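Local coordinates for protein KP6 killer toxin subunit beta (Ustilago maydis virus P6, PDB 4GVB) that pairs non-covalently with the alpha subunit to form the KP6 antifungal killer toxin, which is lethal to sensitive fungal cells of the same or related species, at the interface of chains B and A. Residues are numbered along the deposited sequence; one frame, centred on the assembly and turned at random. Chains: chain A, KP6 killer toxin subunit beta; chain B, KP6 killer toxin subunit alpha.

The interface of chains B and A. Residues chain B 21, 68-70; chain A 13, 21, 24, 68-69.
Two helix-to-strand turns meet head to head here: B:Leu68 to B:Asn70, just past helix 58-67 of the alpha subunit, and A:Ser68 with A:His69, just past helix 57-67 of the beta subunit. A direct bond runs from the hydroxyl A:Ser68 OG to the backbone carbonyl B:Leu68 O, 2.7 Å, lying in the carbonyl plane with a C=O...donor angle of 156°. A:Ser68 OG stands anti to its own backbone N (chi1 -166°), which points it across the seam. Beside it, A:Val24 CG2 packs against B:Leu68 O, and B:Leu68 CD2 reaches the A:Val24 backbone.

B:Asn69 lays its amide across A:Leu21, whose CD2 sits 3.8 Å from B:Asn69 CG. B:Asn69 ND2 and water 2 are hydrogen-bonded at 2.6 Å, and ND2 makes at most a weak bond to OD2 of the A:Asp13 carboxylate, whose plane is turned nearly perpendicular to the amide. Water 2 also joins A:Ser68 OG and A:His69 O. Water 1 gathers B:His21 N, B:Asn69 O, B:Asn70 OD1 and A:His69 N, the last at 2.9 Å, so backbone groups of both chains and the B:Asn70 side-chain oxygen meet at one water, which lies next to water 2.

The B:His21 ring meets A:His69 edge-to-face, planes 69° apart, with A:His69 CB over the centre of one face; A:Asp13 OD1 lies at the edge of the B:His21 ring, in its plane. This patch helps hold together two subunits that have no covalent link.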
loop_
_atom_site.group_PDB
_atom_site.type_symbol
_atom_site.label_atom_id
_atom_site.label_comp_id
_atom_site.label_asym_id
_atom_site.label_seq_id
_atom_site.Cartn_x
_atom_site.Cartn_y
_atom_site.Cartn_z
ATOM N N HIS B 21 5.256 10.047 3.236
ATOM C CA HIS B 21 5.552 11.472 3.173
ATOM C C HIS B 21 5.734 12.023 4.600
ATOM O O HIS B 21 5.214 11.457 5.561
ATOM C CB HIS B 21 4.487 12.237 2.375
ATOM C CG HIS B 21 3.200 12.455 3.113
ATOM N ND1 HIS B 21 1.969 12.164 2.560
ATOM C CD2 HIS B 21 2.950 12.958 4.345
ATOM C CE1 HIS B 21 1.015 12.472 3.426
ATOM N NE2 HIS B 21 1.584 12.954 4.518
ATOM N N LEU B 68 -0.178 5.445 -4.158
ATOM C CA LEU B 68 -0.502 5.240 -2.744
ATOM C C LEU B 68 -0.161 6.455 -1.877
ATOM O O LEU B 68 -0.057 6.341 -0.659
ATOM C CB LEU B 68 0.214 3.996 -2.200
ATOM C CG LEU B 68 -0.282 2.660 -2.745
ATOM C CD1 LEU B 68 0.604 1.524 -2.235
ATOM C CD2 LEU B 68 -1.748 2.438 -2.368
ATOM N N ASN B 69 -0.008 7.606 -2.522
ATOM C CA ASN B 69 0.305 8.863 -1.845
ATOM C C ASN B 69 1.667 8.850 -1.173
ATOM O O ASN B 69 1.888 9.557 -0.188
ATOM C CB ASN B 69 -0.779 9.218 -0.824
ATOM C CG ASN B 69 -0.926 10.715 -0.634
ATOM O OD1 ASN B 69 -0.944 11.480 -1.603
ATOM N ND2 ASN B 69 -1.014 11.142 0.615
ATOM N N ASN B 70 2.589 8.052 -1.706
ATOM C CA ASN B 70 3.914 7.952 -1.103
ATOM C C ASN B 70 5.007 8.557 -1.976
ATOM O O ASN B 70 4.792 8.872 -3.147
ATOM C CB ASN B 70 4.277 6.496 -0.809
ATOM C CG ASN B 70 3.346 5.847 0.177
ATOM O OD1 ASN B 70 2.911 6.469 1.145
ATOM N ND2 ASN B 70 3.033 4.583 -0.059
ATOM N N ASP A 13 -5.827 11.349 3.928
ATOM C CA ASP A 13 -4.569 12.056 4.087
ATOM C C ASP A 13 -4.486 12.698 5.469
ATOM O O ASP A 13 -5.490 13.138 6.038
ATOM C CB ASP A 13 -4.401 13.109 2.995
ATOM C CG ASP A 13 -2.947 13.344 2.639
ATOM O OD1 ASP A 13 -2.071 12.824 3.363
ATOM O OD2 ASP A 13 -2.682 14.037 1.631
ATOM N N LEU A 21 -8.059 8.817 0.248
ATOM C CA LEU A 21 -6.955 8.309 -0.574
ATOM C C LEU A 21 -7.393 6.958 -1.081
ATOM O O LEU A 21 -7.187 5.939 -0.421
ATOM C CB LEU A 21 -5.677 8.164 0.257
ATOM C CG LEU A 21 -5.065 9.417 0.883
ATOM C CD1 LEU A 21 -3.840 9.073 1.758
ATOM C CD2 LEU A 21 -4.722 10.414 -0.182
ATOM N N VAL A 24 -5.162 3.754 -1.481
ATOM C CA VAL A 24 -4.733 3.322 -0.155
ATOM C C VAL A 24 -5.867 2.546 0.516
ATOM O O VAL A 24 -5.670 1.459 1.068
ATOM C CB VAL A 24 -4.311 4.539 0.711
ATOM C CG1 VAL A 24 -3.781 4.074 2.048
ATOM C CG2 VAL A 24 -3.233 5.361 -0.014
ATOM N N SER A 68 0.384 3.828 3.472
ATOM C CA SER A 68 0.605 5.255 3.270
ATOM C C SER A 68 0.681 5.987 4.602
ATOM O O SER A 68 0.289 5.445 5.639
ATOM C CB SER A 68 -0.534 5.840 2.428
ATOM O OG SER A 68 -0.211 7.132 1.926
ATOM N N HIS A 69 1.179 7.221 4.593
ATOM C CA HIS A 69 1.078 8.015 5.811
ATOM C C HIS A 69 -0.348 8.540 5.887
ATOM O O HIS A 69 -0.642 9.667 5.462
ATOM C CB HIS A 69 2.055 9.178 5.852
ATOM C CG HIS A 69 2.043 9.912 7.162
ATOM N ND1 HIS A 69 2.480 9.342 8.336
ATOM C CD2 HIS A 69 1.618 11.155 7.487
ATOM C CE1 HIS A 69 2.342 10.204 9.325
ATOM N NE2 HIS A 69 1.817 11.312 8.836
HETATM O O HOH W 1 2.698 8.699 2.563
HETATM O O HOH W 2 -0.374 9.756 2.704
#